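Local coordinates for lipocalin allergen (Canis lupus familiaris, PDB 4ODD), which is a secreted dog dander allergen of the lipocalin family and probably binds small hydrophobic molecules inside its beta barrel, as its relatives do, at residues R35-G40 against G149-C154; G13-L18 against M117-H122; K49-F54 against E64-A69; I28-P33 against Y55-G60. One frame throughout, in Å; residues are numbered along the deposited sequence.

Interaction 1 of 4, residues R35-G40 against G149-C154; sequences RIYLRG and GDTDNC
Arg39 and Asp152 meet tip to tip where the C-terminal tail of this lipocalin lies against the outside of its beta barrel. The guanidinium grips the carboxylate end-on with two nitrogens in a bidentate salt bridge. Arg39 NH1 reaches Asp152 OD2 at 2.7 Å on the syn lone pair, while Arg39 NH2 meets Asp152 OD1 at 3.0 Å from above the carboxylate plane, because the two flat groups are turned 38° apart. The arginine chain gets there by bending at chi2 (-62°), and a further bond from Arg39 NH1 to Leu38 O, 3.1 Å long, ties the group back to its own strand and helps fix its rotation. Asp152 sends its CG anti to the backbone N (chi1 -163°), which carries the carboxylate back along the Tyr37 side chain; Tyr37 CD1 lies 3.5 Å from Asp152 CG, the two side chains sliding past each other in opposite directions. At the far end of the phenol, Tyr37 OH and Thr151 OG1 share a hydrogen bond of 2.9 Å in the plane of the ring.

Beyond this first shell, an inverse gamma turn centred on Asp152 carries the chain from Thr151 to Asn153. Arg39 and Gly40 together face Asn53 in a classic beta bulge at the root of the arginine. Cys154 forms the disulfide with Cys62 that closes the tail onto the barrel wall. One arginine holds both a side chain and the backbone of the tail, for Arg39 NE also bonds to Pro155 O.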
loop_
_atom_site.group_PDB
_atom_site.type_symbol
_atom_site.label_atom_id
_atom_site.label_comp_id
_atom_site.label_asym_id
_atom_site.label_seq_id
_atom_site.Cartn_x
_atom_site.Cartn_y
_atom_site.Cartn_z
ATOM N N ARG A 35 -0.708 6.987 5.525
ATOM C CA ARG A 35 -1.651 6.315 6.405
ATOM C C ARG A 35 -2.887 5.965 5.555
ATOM O O ARG A 35 -3.926 6.626 5.617
ATOM C CB ARG A 35 -2.009 7.204 7.605
ATOM C CG ARG A 35 -2.628 6.458 8.784
ATOM C CD ARG A 35 -2.795 7.367 9.984
ATOM N NE ARG A 35 -3.516 6.725 11.081
ATOM C CZ ARG A 35 -2.935 6.085 12.094
ATOM N NH1 ARG A 35 -1.613 5.986 12.155
ATOM N NH2 ARG A 35 -3.679 5.532 13.047
ATOM N N ILE A 36 -2.736 4.921 4.748
ATOM C CA ILE A 36 -3.657 4.604 3.667
ATOM C C ILE A 36 -4.650 3.513 4.034
ATOM O O ILE A 36 -4.275 2.411 4.462
ATOM C CB ILE A 36 -2.892 4.102 2.428
ATOM C CG1 ILE A 36 -1.962 5.181 1.903
ATOM C CG2 ILE A 36 -3.867 3.682 1.339
ATOM C CD1 ILE A 36 -2.668 6.455 1.632
ATOM N N TYR A 37 -5.925 3.800 3.844
ATOM C CA TYR A 37 -6.927 2.769 4.051
ATOM C C TYR A 37 -7.430 2.325 2.705
ATOM O O TYR A 37 -8.177 3.038 2.029
ATOM C CB TYR A 37 -8.061 3.275 4.935
ATOM C CG TYR A 37 -7.585 3.580 6.336
ATOM C CD1 TYR A 37 -7.448 2.560 7.282
ATOM C CD2 TYR A 37 -7.257 4.881 6.717
ATOM C CE1 TYR A 37 -7.014 2.829 8.580
ATOM C CE2 TYR A 37 -6.829 5.154 8.003
ATOM C CZ TYR A 37 -6.704 4.128 8.926
ATOM O OH TYR A 37 -6.268 4.426 10.193
ATOM N N LEU A 38 -6.983 1.151 2.298
ATOM C CA LEU A 38 -7.399 0.615 1.020
ATOM C C LEU A 38 -8.861 0.284 0.966
ATOM O O LEU A 38 -9.468 -0.120 1.966
ATOM C CB LEU A 38 -6.557 -0.590 0.638
ATOM C CG LEU A 38 -5.621 0.036 -0.399
ATOM C CD1 LEU A 38 -4.158 -0.256 -0.091
ATOM C CD2 LEU A 38 -6.019 -0.348 -1.832
ATOM N N ARG A 39 -9.428 0.490 -0.214
ATOM C CA ARG A 39 -10.773 0.014 -0.489
ATOM C C ARG A 39 -10.698 -1.026 -1.587
ATOM O O ARG A 39 -11.291 -2.100 -1.472
ATOM C CB ARG A 39 -11.704 1.159 -0.876
ATOM C CG ARG A 39 -12.078 2.054 0.321
ATOM C CD ARG A 39 -12.835 1.262 1.385
ATOM N NE ARG A 39 -13.198 2.072 2.535
ATOM C CZ ARG A 39 -12.538 2.070 3.686
ATOM N NH1 ARG A 39 -11.471 1.303 3.842
ATOM N NH2 ARG A 39 -12.940 2.841 4.684
ATOM N N GLY A 40 -9.951 -0.726 -2.649
ATOM C CA GLY A 40 -9.808 -1.695 -3.714
ATOM C C GLY A 40 -8.765 -1.359 -4.749
ATOM O O GLY A 40 -8.261 -0.241 -4.825
ATOM N N GLY A 149 -5.576 -2.036 10.875
ATOM C CA GLY A 149 -6.735 -2.909 10.829
ATOM C C GLY A 149 -7.933 -2.497 11.674
ATOM O O GLY A 149 -9.076 -2.795 11.312
ATOM N N ASP A 150 -7.692 -1.812 12.791
ATOM C CA ASP A 150 -8.774 -1.508 13.734
ATOM C C ASP A 150 -9.139 -0.025 13.843
ATOM O O ASP A 150 -9.918 0.363 14.721
ATOM C CB ASP A 150 -8.422 -2.036 15.125
ATOM C CG ASP A 150 -7.168 -1.387 15.689
ATOM O OD1 ASP A 150 -6.666 -0.418 15.064
ATOM O OD2 ASP A 150 -6.686 -1.853 16.746
ATOM N N THR A 151 -8.573 0.797 12.967
ATOM C CA THR A 151 -8.856 2.230 12.972
ATOM C C THR A 151 -9.487 2.700 11.666
ATOM O O THR A 151 -9.518 3.909 11.376
ATOM C CB THR A 151 -7.595 3.064 13.257
ATOM O OG1 THR A 151 -6.517 2.636 12.411
ATOM C CG2 THR A 151 -7.181 2.879 14.699
ATOM N N ASP A 152 -9.987 1.745 10.884
ATOM C CA ASP A 152 -10.591 2.076 9.606
ATOM C C ASP A 152 -12.031 2.503 9.806
ATOM O O ASP A 152 -12.946 1.711 9.625
ATOM C CB ASP A 152 -10.518 0.899 8.639
ATOM C CG ASP A 152 -10.763 1.319 7.203
ATOM O OD1 ASP A 152 -11.128 2.511 7.000
ATOM O OD2 ASP A 152 -10.597 0.459 6.293
ATOM N N ASN A 153 -12.219 3.766 10.168
ATOM C CA ASN A 153 -13.542 4.285 10.446
ATOM C C ASN A 153 -14.119 5.053 9.268
ATOM O O ASN A 153 -15.124 5.750 9.408
ATOM C CB ASN A 153 -13.504 5.180 11.690
ATOM C CG ASN A 153 -12.622 6.411 11.504
ATOM O OD1 ASN A 153 -13.048 7.417 10.937
ATOM N ND2 ASN A 153 -11.390 6.332 11.983
ATOM N N CYS A 154 -13.484 4.931 8.108
ATOM C CA CYS A 154 -13.944 5.646 6.922
ATOM C C CYS A 154 -15.043 4.879 6.179
ATOM O O CYS A 154 -15.187 3.667 6.364
ATOM C CB CYS A 154 -12.764 5.966 6.000
ATOM S SG CYS A 154 -11.635 7.197 6.683
#

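Interaction 2 of 4, residues G13-L18 against M117-H122; sequences GPWKTL and MGRGAH
The guanidinium of Arg119 lies flat on the indole of Trp15, a cation-pi stack at the end of the lipocalin barrel where the first strand carries the family's characteristic Gly-X-Trp sequence, here Gly13, Pro14 and Trp15. The two planes are only 15° apart. Arg119 CZ sits 4.0 Å from the centroid of the Trp15 six-membered ring, off-centre, whereas Arg119 CD stands almost directly over that centroid and makes a CH-pi contact. From the other partner's side, Trp15 CZ2 lies over the middle of the guanidinium. Two bends in the arginine, at chi2 (83°) and chi3 (101°), fold the chain back over the ring instead of letting it run straight out.

Such a flat approach leaves the edge of the guanidinium for polar partners. Arg119 NH1 donates to Pro14 O at 2.7 Å, in the carbonyl plane and on a lone pair, and Arg119 NH2 has a weak bond to Ser12 O, so the group is pinned against rotation above the indole. The indole N-H of Trp15 is itself used by Val11 O, which fixes the ring beneath. Gly13 has no side chain and passes close by the edge of the guanidinium, Gly13 C lying 3.2 Å from Arg119 NH1.

Behind the stack the strands pair antiparallel. Lys16 and Gly118 are the hydrogen-bonded pair, Thr17 and Met117 the non-hydrogen-bonded one. Leu18 CD2 rests 3.7 Å from Gly118 CA, on the side where glycine offers no side chain. Lys16 N donates to Gly118 O at 2.8 Å, and Gly118 N returns the bond to Lys16 O at 2.7 Å.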
loop_
_atom_site.group_PDB
_atom_site.type_symbol
_atom_site.label_atom_id
_atom_site.label_comp_id
_atom_site.label_asym_id
_atom_site.label_seq_id
_atom_site.Cartn_x
_atom_site.Cartn_y
_atom_site.Cartn_z
ATOM N N GLY A 13 -9.806 -6.105 -7.231
ATOM C CA GLY A 13 -10.855 -6.310 -6.247
ATOM C C GLY A 13 -10.633 -5.589 -4.934
ATOM O O GLY A 13 -9.757 -4.729 -4.806
ATOM N N PRO A 14 -11.428 -5.946 -3.933
ATOM C CA PRO A 14 -11.414 -5.197 -2.676
ATOM C C PRO A 14 -10.163 -5.521 -1.861
ATOM O O PRO A 14 -9.613 -6.635 -1.959
ATOM C CB PRO A 14 -12.671 -5.706 -1.963
ATOM C CG PRO A 14 -12.830 -7.125 -2.454
ATOM C CD PRO A 14 -12.360 -7.094 -3.904
ATOM N N TRP A 15 -9.704 -4.543 -1.077
ATOM C CA TRP A 15 -8.601 -4.751 -0.164
ATOM C C TRP A 15 -8.777 -3.857 1.039
ATOM O O TRP A 15 -9.366 -2.775 0.935
ATOM C CB TRP A 15 -7.286 -4.419 -0.849
ATOM C CG TRP A 15 -6.900 -5.413 -1.870
ATOM C CD1 TRP A 15 -6.950 -5.256 -3.223
ATOM C CD2 TRP A 15 -6.410 -6.735 -1.634
ATOM N NE1 TRP A 15 -6.514 -6.394 -3.848
ATOM C CE2 TRP A 15 -6.174 -7.320 -2.896
ATOM C CE3 TRP A 15 -6.147 -7.482 -0.479
ATOM C CZ2 TRP A 15 -5.687 -8.622 -3.039
ATOM C CZ3 TRP A 15 -5.669 -8.776 -0.620
ATOM C CH2 TRP A 15 -5.445 -9.334 -1.894
ATOM N N LYS A 16 -8.267 -4.314 2.175
ATOM C CA LYS A 16 -8.309 -3.557 3.405
ATOM C C LYS A 16 -6.866 -3.456 3.906
ATOM O O LYS A 16 -6.099 -4.428 3.797
ATOM C CB LYS A 16 -9.202 -4.267 4.427
ATOM C CG LYS A 16 -9.033 -3.756 5.853
ATOM C CD LYS A 16 -9.909 -4.519 6.856
ATOM C CE LYS A 16 -9.801 -3.920 8.274
ATOM N NZ LYS A 16 -10.108 -2.450 8.291
ATOM N N THR A 17 -6.484 -2.294 4.436
ATOM C CA THR A 17 -5.128 -2.166 4.955
ATOM C C THR A 17 -5.035 -2.792 6.342
ATOM O O THR A 17 -5.831 -2.477 7.217
ATOM C CB THR A 17 -4.661 -0.706 5.062
ATOM O OG1 THR A 17 -4.925 -0.017 3.834
ATOM C CG2 THR A 17 -3.170 -0.667 5.371
ATOM N N LEU A 18 -4.058 -3.669 6.537
ATOM C CA LEU A 18 -3.793 -4.247 7.851
ATOM C C LEU A 18 -2.589 -3.580 8.520
ATOM O O LEU A 18 -2.698 -3.017 9.621
ATOM C CB LEU A 18 -3.568 -5.750 7.730
ATOM C CG LEU A 18 -4.840 -6.601 7.664
ATOM C CD1 LEU A 18 -5.998 -5.825 7.066
ATOM C CD2 LEU A 18 -4.605 -7.895 6.915
ATOM N N MET A 117 -1.988 -5.927 3.068
ATOM C CA MET A 117 -3.384 -5.656 2.799
ATOM C C MET A 117 -4.123 -6.974 2.831
ATOM O O MET A 117 -3.609 -7.999 2.368
ATOM C CB MET A 117 -3.562 -4.991 1.439
ATOM C CG MET A 117 -3.075 -3.555 1.381
ATOM S SD MET A 117 -2.574 -3.168 -0.307
ATOM C CE MET A 117 -1.197 -4.304 -0.475
ATOM N N GLY A 118 -5.332 -6.949 3.385
ATOM C CA GLY A 118 -6.101 -8.171 3.527
ATOM C C GLY A 118 -7.353 -8.173 2.689
ATOM O O GLY A 118 -7.897 -7.126 2.362
ATOM N N ARG A 119 -7.782 -9.376 2.325
ATOM C CA ARG A 119 -9.074 -9.614 1.710
ATOM C C ARG A 119 -9.982 -10.149 2.810
ATOM O O ARG A 119 -10.049 -11.352 3.018
ATOM C CB ARG A 119 -8.919 -10.683 0.627
ATOM C CG ARG A 119 -9.954 -10.633 -0.485
ATOM C CD ARG A 119 -9.581 -9.609 -1.544
ATOM N NE ARG A 119 -8.983 -10.219 -2.728
ATOM C CZ ARG A 119 -8.864 -9.608 -3.908
ATOM N NH1 ARG A 119 -9.306 -8.361 -4.061
ATOM N NH2 ARG A 119 -8.309 -10.242 -4.941
ATOM N N GLY A 120 -10.672 -9.276 3.536
ATOM C CA GLY A 120 -11.601 -9.727 4.567
ATOM C C GLY A 120 -11.056 -9.841 5.987
ATOM O O GLY A 120 -10.643 -8.846 6.585
ATOM N N ALA A 121 -11.069 -11.054 6.538
ATOM C CA ALA A 121 -10.567 -11.294 7.896
ATOM C C ALA A 121 -9.672 -12.540 7.976
ATOM O O ALA A 121 -8.962 -12.861 7.022
ATOM C CB ALA A 121 -11.723 -11.399 8.881
ATOM N N HIS A 122 -9.706 -13.226 9.119
ATOM C CA HIS A 122 -8.997 -14.502 9.307
ATOM C C HIS A 122 -7.565 -14.506 8.763
ATOM O O HIS A 122 -7.087 -15.516 8.244
ATOM C CB HIS A 122 -9.803 -15.651 8.688
ATOM C CG HIS A 122 -10.401 -15.319 7.353
ATOM N ND1 HIS A 122 -9.748 -15.559 6.161
ATOM C CD2 HIS A 122 -11.585 -14.751 7.024
ATOM C CE1 HIS A 122 -10.509 -15.159 5.157
ATOM N NE2 HIS A 122 -11.628 -14.664 5.654
#

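Interaction 3 of 4, residues K49-F54 against E64-A69; sequences KMLFNF and ENSVGA
A beta hairpin of the lipocalin barrel, formed by strands 49-57 and 62-71, supplies a regular antiparallel ladder whose two faces differ in chemistry. Met50 with Ala69, Phe52 with Val67 and Phe54 with Asn65 are the hydrogen-bonded pairs, each closed by two backbone bonds; between them Leu51 with Gly68 and Asn53 with Ser66 are non-hydrogen-bonded. The short segments run at 163° to one another.

On the face of Phe52 and Phe54 the contact is largely apolar. Phe54 takes the crowded first torsion, CG between the backbone N and the carbonyl carbon (chi1 63°), which lays its ring across the neighbouring strand. Asn65 CB then sits over one face of that ring, 3.6 Å from the Phe54 centroid in a CH-pi contact, and Phe54 CE2 touches Val67 CG2 at 4.0 Å. Phe52, with CG beside the backbone N, instead presents its edge: Phe52 CE2 meets Ala69 CB at 4.0 Å. Beyond the hairpin, Tyr81 packs edge-to-face with Phe54, and Phe87 does so with Phe52.

The face of Asn53 and Ser66 carries the polar bridge, with Leu51 beside it. Asn53 points CG anti to the backbone N (chi1 177°), swinging its amide toward segment 64-69, where Asn53 ND2 donates to Glu64 OE2 at 3.1 Å, in the amide plane of Asn53 and on the anti lone pair of Glu64 OE2. Asn53 ND2 also donates to Ser66 OG at 3.1 Å. One amide nitrogen is thus shared between a carboxylate and a hydroxyl, which sets the rotation of Asn53 and places a polar bridge on one face while mainly aromatic and aliphatic groups join the other.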
loop_
_atom_site.group_PDB
_atom_site.type_symbol
_atom_site.label_atom_id
_atom_site.label_comp_id
_atom_site.label_asym_id
_atom_site.label_seq_id
_atom_site.Cartn_x
_atom_site.Cartn_y
_atom_site.Cartn_z
ATOM N N LYS A 49 -2.714 -0.300 -17.020
ATOM C CA LYS A 49 -2.997 0.724 -16.011
ATOM C C LYS A 49 -3.544 0.094 -14.726
ATOM O O LYS A 49 -4.172 -0.958 -14.772
ATOM C CB LYS A 49 -3.999 1.750 -16.562
ATOM C CG LYS A 49 -3.476 2.594 -17.736
ATOM C CD LYS A 49 -2.732 3.831 -17.232
ATOM C CE LYS A 49 -1.568 4.211 -18.144
ATOM N NZ LYS A 49 -0.659 5.199 -17.477
ATOM N N MET A 50 -3.287 0.724 -13.584
ATOM C CA MET A 50 -3.872 0.284 -12.321
ATOM C C MET A 50 -4.567 1.438 -11.656
ATOM O O MET A 50 -4.149 2.589 -11.799
ATOM C CB MET A 50 -2.817 -0.269 -11.372
ATOM C CG MET A 50 -2.644 -1.758 -11.449
ATOM S SD MET A 50 -1.313 -2.330 -10.380
ATOM C CE MET A 50 -2.153 -2.423 -8.795
ATOM N N LEU A 51 -5.630 1.133 -10.920
ATOM C CA LEU A 51 -6.292 2.147 -10.119
ATOM C C LEU A 51 -6.315 1.727 -8.642
ATOM O O LEU A 51 -6.820 0.662 -8.303
ATOM C CB LEU A 51 -7.712 2.407 -10.643
ATOM C CG LEU A 51 -8.393 3.623 -9.999
ATOM C CD1 LEU A 51 -7.887 4.914 -10.636
ATOM C CD2 LEU A 51 -9.906 3.542 -10.068
ATOM N N PHE A 52 -5.750 2.553 -7.772
ATOM C CA PHE A 52 -5.821 2.308 -6.334
ATOM C C PHE A 52 -6.884 3.193 -5.726
ATOM O O PHE A 52 -6.854 4.420 -5.883
ATOM C CB PHE A 52 -4.478 2.586 -5.652
ATOM C CG PHE A 52 -3.360 1.754 -6.185
ATOM C CD1 PHE A 52 -2.991 0.584 -5.557
ATOM C CD2 PHE A 52 -2.695 2.125 -7.354
ATOM C CE1 PHE A 52 -1.963 -0.187 -6.074
ATOM C CE2 PHE A 52 -1.669 1.354 -7.870
ATOM C CZ PHE A 52 -1.304 0.203 -7.228
ATOM N N ASN A 53 -7.830 2.566 -5.043
ATOM C CA ASN A 53 -8.884 3.300 -4.384
ATOM C C ASN A 53 -8.731 3.152 -2.870
ATOM O O ASN A 53 -8.638 2.027 -2.348
ATOM C CB ASN A 53 -10.235 2.800 -4.870
ATOM C CG ASN A 53 -11.383 3.466 -4.161
ATOM O OD1 ASN A 53 -12.095 2.836 -3.357
ATOM N ND2 ASN A 53 -11.572 4.757 -4.440
ATOM N N PHE A 54 -8.684 4.283 -2.166
ATOM C CA PHE A 54 -8.389 4.248 -0.739
ATOM C C PHE A 54 -8.733 5.548 -0.045
ATOM O O PHE A 54 -8.952 6.566 -0.690
ATOM C CB PHE A 54 -6.913 3.943 -0.527
ATOM C CG PHE A 54 -5.997 4.995 -1.089
ATOM C CD1 PHE A 54 -5.619 6.096 -0.324
ATOM C CD2 PHE A 54 -5.493 4.876 -2.376
ATOM C CE1 PHE A 54 -4.753 7.062 -0.847
ATOM C CE2 PHE A 54 -4.645 5.834 -2.904
ATOM C CZ PHE A 54 -4.269 6.921 -2.150
ATOM N N GLU A 64 -11.525 10.259 0.093
ATOM C CA GLU A 64 -11.383 9.166 -0.859
ATOM C C GLU A 64 -10.393 9.533 -1.953
ATOM O O GLU A 64 -10.353 10.683 -2.391
ATOM C CB GLU A 64 -12.736 8.808 -1.476
ATOM C CG GLU A 64 -12.696 7.568 -2.351
ATOM C CD GLU A 64 -14.070 7.101 -2.749
ATOM O OE1 GLU A 64 -15.056 7.808 -2.442
ATOM O OE2 GLU A 64 -14.160 6.020 -3.365
ATOM N N ASN A 65 -9.599 8.547 -2.373
ATOM C CA ASN A 65 -8.636 8.705 -3.460
ATOM C C ASN A 65 -8.815 7.628 -4.502
ATOM O O ASN A 65 -9.179 6.491 -4.183
ATOM C CB ASN A 65 -7.188 8.663 -2.953
ATOM C CG ASN A 65 -6.838 9.850 -2.047
ATOM O OD1 ASN A 65 -7.082 9.818 -0.846
ATOM N ND2 ASN A 65 -6.240 10.888 -2.626
ATOM N N SER A 66 -8.559 8.005 -5.749
ATOM C CA SER A 66 -8.519 7.055 -6.855
ATOM C C SER A 66 -7.320 7.383 -7.741
ATOM O O SER A 66 -7.375 8.270 -8.597
ATOM C CB SER A 66 -9.833 7.058 -7.658
ATOM O OG SER A 66 -10.774 6.192 -7.055
ATOM N N VAL A 67 -6.229 6.668 -7.513
ATOM C CA VAL A 67 -4.971 7.030 -8.127
ATOM C C VAL A 67 -4.613 6.109 -9.282
ATOM O O VAL A 67 -4.611 4.881 -9.141
ATOM C CB VAL A 67 -3.835 7.063 -7.097
ATOM C CG1 VAL A 67 -2.489 7.269 -7.791
ATOM C CG2 VAL A 67 -4.095 8.166 -6.063
ATOM N N GLY A 68 -4.320 6.718 -10.431
ATOM C CA GLY A 68 -3.937 5.987 -11.624
ATOM C C GLY A 68 -2.445 5.727 -11.661
ATOM O O GLY A 68 -1.634 6.529 -11.173
ATOM N N ALA A 69 -2.077 4.593 -12.242
ATOM C CA ALA A 69 -0.683 4.197 -12.302
ATOM C C ALA A 69 -0.509 3.377 -13.536
ATOM O O ALA A 69 -1.468 2.799 -14.034
ATOM C CB ALA A 69 -0.310 3.378 -11.082
#

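Interaction 4 of 4, residues I28-P33 against Y55-G60; sequences IGENGP and YVKVDG
Asn31 has a positive phi and a first torsion of -132°, and together these carry its amide toward the loop that follows strand 49-57. There Asn31 OD1 accepts the backbone N-H of Asp59 at 2.8 Å, with the donor in the carbonyl plane and on a lone pair. Glu30, by contrast, sends CG anti to the backbone N (chi1 -164°) and then bends at chi2 (51°), so that its carboxylate curls back over its own chain. Glu30 OE2 takes the N-H of Asn31 at 3.0 Å through its anti lone pair, and the same side chain lies across the extended side chain of Lys57 at about a right angle.

Both residues occupy the corners of a type II beta turn from Gly29 to Gly32, closed by the bond from Gly32 N to Gly29 O. In the lipocalin fold this turn belongs to the connection between the short helix 25-28 and strand 36-44, and here it touches the turn of the hairpin that begins with strand 49-57. The contact is a surface one. Opposite charges face each other without a salt bridge: Glu30 OE1 and Lys57 NZ are 4.0 Å apart, probably a mild attraction, while Glu30 OE2 lies 3.9 Å from Lys57 CD, against the aliphatic part of the chain.

Deeper in, Val56 directs CG1 to the backbone of the other segment, 3.6 Å from Pro33 O. That carbonyl is also the acceptor of a hydrogen bond from Tyr81 OH. The Asp59 side chain crosses that of Asn31 obliquely, the carboxylate and amide planes not far from parallel, with Asn31 ND2 and Asp59 OD1 separated by 3.6 Å.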
loop_
_atom_site.group_PDB
_atom_site.type_symbol
_atom_site.label_atom_id
_atom_site.label_comp_id
_atom_site.label_asym_id
_atom_site.label_seq_id
_atom_site.Cartn_x
_atom_site.Cartn_y
_atom_site.Cartn_z
ATOM N N ILE A 28 3.325 7.937 7.739
ATOM C CA ILE A 28 2.247 7.005 8.019
ATOM C C ILE A 28 1.606 7.301 9.370
ATOM O O ILE A 28 0.746 6.554 9.843
ATOM C CB ILE A 28 2.768 5.560 8.045
ATOM C CG1 ILE A 28 3.876 5.424 9.107
ATOM C CG2 ILE A 28 3.271 5.147 6.658
ATOM C CD1 ILE A 28 4.467 4.029 9.216
ATOM N N GLY A 29 2.041 8.387 9.997
ATOM C CA GLY A 29 1.488 8.798 11.270
ATOM C C GLY A 29 0.166 9.489 11.033
ATOM O O GLY A 29 -0.310 9.544 9.885
ATOM N N GLU A 30 -0.431 10.015 12.104
ATOM C CA GLU A 30 -1.683 10.741 11.963
ATOM C C GLU A 30 -1.486 11.926 11.030
ATOM O O GLU A 30 -0.569 12.722 11.207
ATOM C CB GLU A 30 -2.249 11.192 13.310
ATOM C CG GLU A 30 -3.729 11.608 13.233
ATOM C CD GLU A 30 -4.619 10.559 12.545
ATOM O OE1 GLU A 30 -5.241 9.743 13.267
ATOM O OE2 GLU A 30 -4.699 10.552 11.287
ATOM N N ASN A 31 -2.345 12.010 10.021
ATOM C CA ASN A 31 -2.244 13.038 9.001
ATOM C C ASN A 31 -1.132 12.811 7.985
ATOM O O ASN A 31 -0.880 13.677 7.151
ATOM C CB ASN A 31 -2.109 14.411 9.639
ATOM C CG ASN A 31 -3.054 15.401 9.034
ATOM O OD1 ASN A 31 -4.270 15.283 9.199
ATOM N ND2 ASN A 31 -2.514 16.376 8.306
ATOM N N GLY A 32 -0.473 11.655 8.055
ATOM C CA GLY A 32 0.504 11.279 7.047
ATOM C C GLY A 32 -0.209 10.792 5.796
ATOM O O GLY A 32 -1.265 10.131 5.891
ATOM N N PRO A 33 0.345 11.113 4.619
ATOM C CA PRO A 33 -0.321 10.778 3.357
ATOM C C PRO A 33 -0.251 9.286 3.046
ATOM O O PRO A 33 -0.913 8.820 2.125
ATOM C CB PRO A 33 0.457 11.595 2.315
ATOM C CG PRO A 33 1.812 11.794 2.917
ATOM C CD PRO A 33 1.589 11.873 4.421
ATOM N N TYR A 55 -8.769 5.510 1.282
ATOM C CA TYR A 55 -9.000 6.719 2.076
ATOM C C TYR A 55 -7.750 7.117 2.862
ATOM O O TYR A 55 -6.975 6.267 3.303
ATOM C CB TYR A 55 -10.174 6.528 3.047
ATOM C CG TYR A 55 -11.549 6.581 2.411
ATOM C CD1 TYR A 55 -12.241 7.784 2.297
ATOM C CD2 TYR A 55 -12.166 5.428 1.945
ATOM C CE1 TYR A 55 -13.504 7.842 1.724
ATOM C CE2 TYR A 55 -13.434 5.471 1.367
ATOM C CZ TYR A 55 -14.094 6.683 1.257
ATOM O OH TYR A 55 -15.347 6.732 0.681
ATOM N N VAL A 56 -7.547 8.418 2.998
ATOM C CA VAL A 56 -6.604 8.961 3.968
ATOM C C VAL A 56 -7.371 9.900 4.875
ATOM O O VAL A 56 -8.321 10.558 4.437
ATOM C CB VAL A 56 -5.473 9.783 3.304
ATOM C CG1 VAL A 56 -4.412 8.878 2.750
ATOM C CG2 VAL A 56 -6.045 10.688 2.212
ATOM N N LYS A 57 -6.968 9.956 6.141
ATOM C CA LYS A 57 -7.532 10.942 7.055
ATOM C C LYS A 57 -6.778 12.259 6.827
ATOM O O LYS A 57 -5.570 12.333 7.029
ATOM C CB LYS A 57 -7.449 10.477 8.525
ATOM C CG LYS A 57 -8.324 9.252 8.921
ATOM C CD LYS A 57 -8.107 8.874 10.419
ATOM C CE LYS A 57 -8.479 7.420 10.777
ATOM N NZ LYS A 57 -7.883 6.967 12.096
ATOM N N VAL A 58 -7.490 13.281 6.362
ATOM C CA VAL A 58 -6.886 14.590 6.137
ATOM C C VAL A 58 -7.486 15.639 7.069
ATOM O O VAL A 58 -8.579 16.158 6.815
ATOM C CB VAL A 58 -7.051 15.058 4.674
ATOM C CG1 VAL A 58 -6.633 16.518 4.534
ATOM C CG2 VAL A 58 -6.249 14.162 3.733
ATOM N N ASP A 59 -6.758 15.948 8.139
ATOM C CA ASP A 59 -7.237 16.854 9.178
ATOM C C ASP A 59 -8.479 16.267 9.841
ATOM O O ASP A 59 -9.509 16.939 9.981
ATOM C CB ASP A 59 -7.513 18.250 8.611
ATOM C CG ASP A 59 -6.245 18.935 8.091
ATOM O OD1 ASP A 59 -5.159 18.737 8.690
ATOM O OD2 ASP A 59 -6.329 19.671 7.078
ATOM N N GLY A 60 -8.366 14.998 10.237
ATOM C CA GLY A 60 -9.452 14.268 10.869
ATOM C C GLY A 60 -10.623 13.950 9.954
ATOM O O GLY A 60 -11.668 13.491 10.423
#

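Overall arrangement
From the N terminus, the first strand enters interaction 2, which brings 117-122 back beside 13-18 and closes a loop of about a hundred residues. Interactions 3 and 4 nest inside that loop, whereas interaction 1 crosses it, since the 149-154 tail lies beyond its end. Interaction 4 joins the connection after helix 25-28 to the end of strand 49-57 and crosses both interaction 1 and interaction 3; interaction 3 is the local hairpin, nested within interaction 1. Strand 36-44 lies between strands 13-22 and 49-57, and Thr17 hydrogen-bonds to Ile36 and Leu38. The four contacts thus tie adjoining barrel strands, the loop after helix 25-28 and the C-terminal tail together.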